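Local coordinates for microcin B17-processing protein McbD (Escherichia coli str. K-12 substr. MG1655, PDB 6GRH), which is necessary for processing the inactive microcin B17 precursor into the active antibiotic peptide, and belongs to the YcaO family, at residues E167-Q172 against L245-S250; H224-L229 against K253-S258. The protein carries 1 engineered substitution. All coordinates share one frame; numbering follows the deposited sequence. Where two conformers were deposited one is given.

Interaction 1 (E167-Q172 against L245-S250); sequences EFMERQ and LSYANS. Engineered in segment 167-172: Arg171 (natural residue Thr).
Glu170 reaches across from the helix to take the backbone N-H of Tyr247, its OE2 lying 2.9 Å from Tyr247 N. The donor meets OE2 on the anti side, 21° out of the carboxylate plane, and the bond is moderately bent (151° at the hydrogen). Glu170 CG stands anti to its own carbonyl carbon (chi1 -80°) and comes within 3.6 Å of Tyr247 CB. Nearer the helix backbone, Leu245 CD2 packs on Glu170 CB at 3.8 Å and also touches the carbonyl oxygen of the same residue.

Met169 covers one face of the Tyr247 ring: its CB sits 3.7 Å from the ring centroid, almost on the normal, as a CH-pi contact. The two side chains run side by side in the same direction. In this alpha/beta part of the YcaO fold, helix 157-180 thus lies against strand 241-248, an outermost strand of its mixed sheet within the chain, and Tyr247 N of that strand is met by the helix side chain. Tyr247 OH is held by the carbonyl oxygen of Pro222, and Leu327 of helix 327-334 touches both Met169 and Tyr247.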
ATOM      1  N   GLU E 167     -42.274 -14.423 -13.607  1.00 33.25           N
ATOM      2  CA  GLU E 167     -42.716 -14.945 -12.331  1.00 34.29           C
ATOM      3  C   GLU E 167     -44.184 -15.371 -12.348  1.00 32.65           C
ATOM      4  O   GLU E 167     -44.514 -16.404 -11.792  1.00 32.20           O
ATOM      5  CB  GLU E 167     -42.499 -13.940 -11.203  1.00 35.76           C
ATOM      6  CG  GLU E 167     -42.625 -14.605  -9.853  1.00 37.91           C
ATOM      7  CD  GLU E 167     -41.945 -13.800  -8.781  1.00 39.93           C
ATOM      8  OE1 GLU E 167     -40.685 -13.786  -8.782  1.00 40.99           O
ATOM      9  OE2 GLU E 167     -42.677 -13.179  -7.971  1.00 43.12           O
ATOM     10  N   PHE E 168     -45.039 -14.573 -12.984  1.00 31.88           N
ATOM     11  CA  PHE E 168     -46.474 -14.905 -13.157  1.00 32.35           C
ATOM     12  C   PHE E 168     -46.625 -16.244 -13.864  1.00 32.69           C
ATOM     13  O   PHE E 168     -47.361 -17.110 -13.402  1.00 32.94           O
ATOM     14  CB  PHE E 168     -47.167 -13.798 -13.961  1.00 32.77           C
ATOM     15  CG  PHE E 168     -48.643 -14.017 -14.204  1.00 33.92           C
ATOM     16  CD1 PHE E 168     -49.580 -13.682 -13.233  1.00 34.05           C
ATOM     17  CD2 PHE E 168     -49.091 -14.513 -15.423  1.00 34.90           C
ATOM     18  CE1 PHE E 168     -50.935 -13.848 -13.465  1.00 35.34           C
ATOM     19  CE2 PHE E 168     -50.455 -14.689 -15.661  1.00 36.22           C
ATOM     20  CZ  PHE E 168     -51.375 -14.341 -14.672  1.00 35.96           C
ATOM     21  N   MET E 169     -45.920 -16.404 -14.984  0.50 33.19           N
ATOM     22  CA  MET E 169     -45.911 -17.672 -15.702  0.50 34.21           C
ATOM     23  C   MET E 169     -45.437 -18.807 -14.803  0.50 33.78           C
ATOM     24  O   MET E 169     -46.049 -19.868 -14.778  0.50 34.25           O
ATOM     25  CB  MET E 169     -45.029 -17.595 -16.951  0.50 35.21           C
ATOM     26  CG  MET E 169     -45.788 -17.146 -18.175  0.50 36.43           C
ATOM     27  SD  MET E 169     -47.153 -18.287 -18.443  0.50 39.30           S
ATOM     28  CE  MET E 169     -48.451 -17.103 -18.721  0.50 39.20           C
ATOM     29  N   GLU E 170     -44.364 -18.568 -14.055  1.00 32.44           N
ATOM     30  CA  GLU E 170     -43.800 -19.588 -13.146  1.00 33.10           C
ATOM     31  C   GLU E 170     -44.836 -20.103 -12.143  1.00 34.00           C
ATOM     32  O   GLU E 170     -45.056 -21.303 -12.013  1.00 34.05           O
ATOM     33  CB  GLU E 170     -42.604 -19.022 -12.346  1.00 32.97           C
ATOM     34  CG  GLU E 170     -41.318 -18.996 -13.141  1.00 33.10           C
ATOM     35  CD  GLU E 170     -40.258 -18.059 -12.593  1.00 32.32           C
ATOM     36  OE1 GLU E 170     -40.326 -17.652 -11.421  1.00 31.88           O
ATOM     37  OE2 GLU E 170     -39.341 -17.721 -13.363  1.00 31.46           O
ATOM     38  N   ARG E 171     -45.461 -19.169 -11.436  1.00 34.59           N
ATOM     39  CA  ARG E 171     -46.347 -19.492 -10.337  1.00 35.42           C
ATOM     40  C   ARG E 171     -47.675 -20.067 -10.825  1.00 34.80           C
ATOM     41  O   ARG E 171     -48.159 -21.055 -10.264  1.00 34.70           O
ATOM     42  CB  ARG E 171     -46.564 -18.264  -9.424  1.00 37.71           C
ATOM     43  CG  ARG E 171     -45.273 -17.629  -8.886  1.00 38.38           C
ATOM     44  CD  ARG E 171     -44.488 -18.582  -8.001  1.00 40.62           C
ATOM     45  NE  ARG E 171     -43.188 -18.027  -7.622  1.00 41.46           N
ATOM     46  CZ  ARG E 171     -42.954 -17.191  -6.609  1.00 44.73           C
ATOM     47  NH1 ARG E 171     -43.932 -16.741  -5.812  1.00 46.10           N
ATOM     48  NH2 ARG E 171     -41.700 -16.784  -6.390  1.00 45.42           N
ATOM     49  N   GLN E 172     -48.233 -19.501 -11.895  1.00 33.57           N
ATOM     50  CA  GLN E 172     -49.473 -20.047 -12.462  1.00 33.83           C
ATOM     51  C   GLN E 172     -49.222 -21.454 -12.984  1.00 33.84           C
ATOM     52  O   GLN E 172     -50.034 -22.363 -12.724  1.00 34.11           O
ATOM     53  CB  GLN E 172     -50.073 -19.156 -13.550  1.00 33.74           C
ATOM     54  CG  GLN E 172     -50.431 -17.743 -13.097  1.00 33.25           C
ATOM     55  CD  GLN E 172     -51.457 -17.693 -11.996  1.00 33.68           C
ATOM     56  OE1 GLN E 172     -52.424 -18.489 -11.978  1.00 34.95           O
ATOM     57  NE2 GLN E 172     -51.287 -16.738 -11.085  1.00 33.17           N
ATOM     58  N   LEU E 245     -37.461 -23.453  -9.813  1.00 31.76           N
ATOM     59  CA  LEU E 245     -38.392 -23.163 -10.875  1.00 32.19           C
ATOM     60  C   LEU E 245     -37.965 -21.897 -11.596  1.00 31.63           C
ATOM     61  O   LEU E 245     -37.605 -20.902 -10.959  1.00 31.04           O
ATOM     62  CB  LEU E 245     -39.783 -22.964 -10.295  1.00 32.39           C
ATOM     63  CG  LEU E 245     -40.910 -22.567 -11.257  1.00 32.92           C
ATOM     64  CD1 LEU E 245     -41.176 -23.656 -12.289  1.00 33.82           C
ATOM     65  CD2 LEU E 245     -42.155 -22.305 -10.438  1.00 33.57           C
ATOM     66  N   SER E 246     -38.057 -21.917 -12.918  1.00 31.99           N
ATOM     67  CA  SER E 246     -37.828 -20.726 -13.688  1.00 32.17           C
ATOM     68  C   SER E 246     -38.506 -20.797 -15.032  1.00 32.22           C
ATOM     69  O   SER E 246     -38.627 -21.875 -15.604  1.00 32.06           O
ATOM     70  CB  SER E 246     -36.326 -20.514 -13.845  1.00 33.17           C
ATOM     71  OG  SER E 246     -36.077 -19.309 -14.524  1.00 34.55           O
ATOM     72  N   TYR E 247     -38.943 -19.641 -15.520  1.00 31.79           N
ATOM     73  CA  TYR E 247     -39.554 -19.518 -16.826  1.00 33.38           C
ATOM     74  C   TYR E 247     -38.691 -18.609 -17.683  1.00 33.88           C
ATOM     75  O   TYR E 247     -38.306 -17.526 -17.247  1.00 32.66           O
ATOM     76  CB  TYR E 247     -40.958 -18.930 -16.704  1.00 32.97           C
ATOM     77  CG  TYR E 247     -41.636 -18.659 -18.023  1.00 33.44           C
ATOM     78  CD1 TYR E 247     -41.543 -17.406 -18.637  1.00 32.86           C
ATOM     79  CD2 TYR E 247     -42.366 -19.652 -18.665  1.00 33.78           C
ATOM     80  CE1 TYR E 247     -42.179 -17.142 -19.835  1.00 33.80           C
ATOM     81  CE2 TYR E 247     -43.006 -19.400 -19.877  1.00 34.78           C
ATOM     82  CZ  TYR E 247     -42.909 -18.146 -20.460  1.00 34.35           C
ATOM     83  OH  TYR E 247     -43.557 -17.888 -21.645  1.00 35.36           O
ATOM     84  N   ALA E 248     -38.426 -19.046 -18.902  1.00 35.69           N
ATOM     85  CA  ALA E 248     -37.739 -18.225 -19.896  1.00 36.65           C
ATOM     86  C   ALA E 248     -38.211 -18.643 -21.294  1.00 38.60           C
ATOM     87  O   ALA E 248     -38.903 -19.661 -21.444  1.00 38.91           O
ATOM     88  CB  ALA E 248     -36.233 -18.377 -19.743  1.00 35.82           C
ATOM     89  N   ASN E 249     -37.865 -17.846 -22.311  1.00 40.77           N
ATOM     90  CA  ASN E 249     -38.161 -18.194 -23.712  1.00 42.76           C
ATOM     91  C   ASN E 249     -37.373 -19.406 -24.175  1.00 41.80           C
ATOM     92  O   ASN E 249     -37.884 -20.253 -24.894  1.00 44.30           O
ATOM     93  CB  ASN E 249     -37.844 -17.027 -24.656  1.00 45.52           C
ATOM     94  CG  ASN E 249     -38.864 -15.923 -24.583  1.00 48.33           C
ATOM     95  OD1 ASN E 249     -40.046 -16.166 -24.296  1.00 52.71           O
ATOM     96  ND2 ASN E 249     -38.424 -14.689 -24.856  1.00 50.19           N
ATOM     97  N   SER E 250     -36.113 -19.437 -23.785  1.00 39.86           N
ATOM     98  CA  SER E 250     -35.188 -20.524 -24.066  1.00 39.91           C
ATOM     99  C   SER E 250     -35.351 -21.642 -23.038  1.00 38.36           C
ATOM    100  O   SER E 250     -35.292 -21.391 -21.841  1.00 36.58           O
ATOM    101  CB  SER E 250     -33.736 -19.986 -24.024  1.00 40.16           C
ATOM    102  OG  SER E 250     -32.767 -21.019 -23.892  1.00 41.20           O
TER

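Interaction 2 (H224-L229 against K253-S258); sequences HAVLTL and KALCKS
Ser258 OG is gripped from the strand by the hydroxyl of Thr228, with the carbonyl oxygen of Val226 close by. It lies 2.6 Å from Thr228 OG1, a hydrogen bond in which either hydroxyl could donate, and 3.0 Å from Val226 O, a possible acceptor that competes for the single Ser258 proton. Thr228 was deposited in two conformers, so its side-chain contacts describe the one given and are less certain than the rest. Gly244 O on the next strand also bonds Thr228 OG1 and, weakly, Ser258 OG, so the two hydroxyl protons are shared among more acceptors than they can serve at once. The anti position of Ser258 OG relative to its backbone N (chi1 -177°) sets it facing the strand.

Apolar contacts occupy the rest of the interface. Val226 sends CG2 to Ala254 CB at 3.8 Å and CG1 to Leu255 CD1 at 4.1 Å, the Val226 and Leu255 side chains crossing obliquely. Leu255 CD1 reaches on to Thr228 CG2, 4.0 Å away. Ala254 CB approaches His224 O to 3.3 Å. Segment axes 7.5 Å apart, 34° between directions, describe a beta-beta-alpha arrangement: two adjacent antiparallel strands of the mixed sheet, 224-231 and 241-248, followed by helix 251-275 folded back over them.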
ATOM      1  N   HIS E 224     -40.911 -21.670 -21.587  1.00 33.45           N
ATOM      2  CA  HIS E 224     -40.683 -22.901 -20.847  1.00 33.97           C
ATOM      3  C   HIS E 224     -40.561 -22.603 -19.363  1.00 33.24           C
ATOM      4  O   HIS E 224     -39.691 -21.820 -18.959  1.00 32.98           O
ATOM      5  CB  HIS E 224     -39.421 -23.596 -21.365  1.00 34.89           C
ATOM      6  CG  HIS E 224     -39.506 -23.980 -22.810  1.00 36.32           C
ATOM      7  ND1 HIS E 224     -40.080 -25.158 -23.237  1.00 37.80           N
ATOM      8  CD2 HIS E 224     -39.140 -23.315 -23.931  1.00 36.95           C
ATOM      9  CE1 HIS E 224     -40.048 -25.215 -24.555  1.00 38.64           C
ATOM     10  NE2 HIS E 224     -39.487 -24.107 -25.005  1.00 38.48           N
ATOM     11  N   ALA E 225     -41.450 -23.192 -18.564  1.00 33.07           N
ATOM     12  CA  ALA E 225     -41.333 -23.175 -17.102  1.00 32.49           C
ATOM     13  C   ALA E 225     -40.738 -24.502 -16.712  1.00 32.71           C
ATOM     14  O   ALA E 225     -41.349 -25.539 -16.926  1.00 33.79           O
ATOM     15  CB  ALA E 225     -42.686 -23.000 -16.456  1.00 33.10           C
ATOM     16  N   VAL E 226     -39.532 -24.486 -16.181  1.00 31.58           N
ATOM     17  CA  VAL E 226     -38.846 -25.725 -15.857  1.00 32.06           C
ATOM     18  C   VAL E 226     -38.772 -25.901 -14.353  1.00 31.61           C
ATOM     19  O   VAL E 226     -38.273 -25.020 -13.667  1.00 31.26           O
ATOM     20  CB  VAL E 226     -37.449 -25.766 -16.500  1.00 32.00           C
ATOM     21  CG1 VAL E 226     -36.688 -27.004 -16.057  1.00 32.41           C
ATOM     22  CG2 VAL E 226     -37.594 -25.769 -18.025  1.00 32.76           C
ATOM     23  N   LEU E 227     -39.269 -27.041 -13.866  1.00 32.09           N
ATOM     24  CA  LEU E 227     -39.290 -27.363 -12.449  1.00 32.31           C
ATOM     25  C   LEU E 227     -38.231 -28.414 -12.230  1.00 32.62           C
ATOM     26  O   LEU E 227     -38.265 -29.458 -12.876  1.00 33.09           O
ATOM     27  CB  LEU E 227     -40.654 -27.945 -12.047  1.00 33.28           C
ATOM     28  CG  LEU E 227     -40.854 -28.299 -10.568  1.00 33.49           C
ATOM     29  CD1 LEU E 227     -40.811 -27.083  -9.683  1.00 32.66           C
ATOM     30  CD2 LEU E 227     -42.166 -29.057 -10.398  1.00 34.77           C
ATOM     31  N   THR E 228     -37.280 -28.123 -11.348  0.50 31.93           N
ATOM     32  CA  THR E 228     -36.258 -29.084 -10.951  0.50 32.29           C
ATOM     33  C   THR E 228     -36.633 -29.567  -9.553  0.50 32.48           C
ATOM     34  O   THR E 228     -37.033 -28.764  -8.699  0.50 31.75           O
ATOM     35  CB  THR E 228     -34.842 -28.464 -10.937  0.50 31.68           C
ATOM     36  OG1 THR E 228     -34.918 -27.102 -10.498  0.50 30.71           O
ATOM     37  CG2 THR E 228     -34.197 -28.508 -12.319  0.50 31.83           C
ATOM     38  N   LEU E 229     -36.503 -30.871  -9.334  1.00 33.21           N
ATOM     39  CA  LEU E 229     -36.870 -31.510  -8.075  1.00 33.92           C
ATOM     40  C   LEU E 229     -35.713 -32.361  -7.614  1.00 34.51           C
ATOM     41  O   LEU E 229     -35.067 -33.025  -8.425  1.00 35.39           O
ATOM     42  CB  LEU E 229     -38.103 -32.389  -8.280  1.00 34.86           C
ATOM     43  CG  LEU E 229     -39.408 -31.667  -8.588  1.00 34.74           C
ATOM     44  CD1 LEU E 229     -40.507 -32.693  -8.833  1.00 35.93           C
ATOM     45  CD2 LEU E 229     -39.804 -30.715  -7.466  1.00 34.11           C
ATOM     46  N   LYS E 253     -32.048 -21.801 -21.009  1.00 37.95           N
ATOM     47  CA  LYS E 253     -32.004 -20.728 -20.051  1.00 37.44           C
ATOM     48  C   LYS E 253     -32.902 -21.043 -18.869  1.00 35.42           C
ATOM     49  O   LYS E 253     -32.490 -20.879 -17.737  1.00 33.18           O
ATOM     50  CB  LYS E 253     -32.415 -19.398 -20.692  1.00 39.67           C
ATOM     51  CG  LYS E 253     -32.454 -18.250 -19.703  1.00 41.50           C
ATOM     52  CD  LYS E 253     -32.236 -16.870 -20.316  1.00 44.05           C
ATOM     53  CE  LYS E 253     -32.349 -15.809 -19.211  1.00 45.30           C
ATOM     54  NZ  LYS E 253     -31.990 -14.431 -19.673  1.00 46.79           N
ATOM     55  N   ALA E 254     -34.126 -21.514 -19.133  1.00 33.92           N
ATOM     56  CA  ALA E 254     -35.053 -21.837 -18.041  1.00 33.14           C
ATOM     57  C   ALA E 254     -34.476 -22.948 -17.165  1.00 32.46           C
ATOM     58  O   ALA E 254     -34.511 -22.854 -15.936  1.00 31.43           O
ATOM     59  CB  ALA E 254     -36.424 -22.226 -18.583  1.00 33.85           C
ATOM     60  N   LEU E 255     -33.904 -23.973 -17.789  1.00 33.17           N
ATOM     61  CA  LEU E 255     -33.320 -25.087 -17.035  1.00 34.13           C
ATOM     62  C   LEU E 255     -32.151 -24.605 -16.182  1.00 33.94           C
ATOM     63  O   LEU E 255     -32.059 -24.961 -15.008  1.00 33.15           O
ATOM     64  CB  LEU E 255     -32.869 -26.235 -17.947  1.00 35.44           C
ATOM     65  CG  LEU E 255     -32.076 -27.394 -17.315  1.00 36.50           C
ATOM     66  CD1 LEU E 255     -32.722 -27.871 -16.023  1.00 36.92           C
ATOM     67  CD2 LEU E 255     -31.966 -28.563 -18.283  1.00 38.61           C
ATOM     68  N   CYS E 256     -31.268 -23.792 -16.769  1.00 34.54           N
ATOM     69  CA  CYS E 256     -30.114 -23.282 -16.027  1.00 34.95           C
ATOM     70  C   CYS E 256     -30.530 -22.437 -14.836  1.00 33.45           C
ATOM     71  O   CYS E 256     -30.081 -22.709 -13.727  1.00 32.21           O
ATOM     72  CB  CYS E 256     -29.115 -22.555 -16.950  1.00 36.32           C
ATOM     73  SG  CYS E 256     -28.389 -23.696 -18.163  1.00 41.11           S
ATOM     74  N   LYS E 257     -31.432 -21.474 -15.042  1.00 32.65           N
ATOM     75  CA  LYS E 257     -31.949 -20.685 -13.930  1.00 32.69           C
ATOM     76  C   LYS E 257     -32.625 -21.579 -12.865  1.00 31.52           C
ATOM     77  O   LYS E 257     -32.403 -21.409 -11.679  1.00 30.04           O
ATOM     78  CB  LYS E 257     -32.913 -19.582 -14.409  1.00 33.81           C
ATOM     79  CG  LYS E 257     -32.266 -18.506 -15.302  1.00 35.30           C
ATOM     80  CD  LYS E 257     -32.840 -17.096 -15.033  1.00 36.59           C
ATOM     81  N   SER E 258     -33.418 -22.549 -13.300  1.00 30.91           N
ATOM     82  CA  SER E 258     -34.101 -23.464 -12.364  1.00 31.12           C
ATOM     83  C   SER E 258     -33.129 -24.229 -11.441  1.00 30.47           C
ATOM     84  O   SER E 258     -33.351 -24.339 -10.231  1.00 29.62           O
ATOM     85  CB  SER E 258     -34.971 -24.451 -13.130  1.00 31.65           C
ATOM     86  OG  SER E 258     -35.666 -25.280 -12.239  1.00 32.60           O
TER

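Both interactions are buried and share one sheet, the strands 224-231 and 241-248 being antiparallel neighbours. Ser246 O to Val226 N and Ala248 O to His224 N, each 2.8 Å, are probable hydrogen bonds joining the two contacts directly. The helices cover opposite faces: Leu245 and Tyr247 point toward helix 157-180 in interaction 1, while Ser246 and Ala248 touch helix 251-275, the helix of interaction 2. Interaction 1 lies nearer the chain centre and brings together segments far apart in sequence, using an aromatic ring and a carboxylate-to-backbone bond. Interaction 2 joins closer segments through small aliphatic groups and a hydroxyl network. Ser250, at the end of the 245-250 segment, is the N-cap of helix 251-275, its OG bonding Lys253 N.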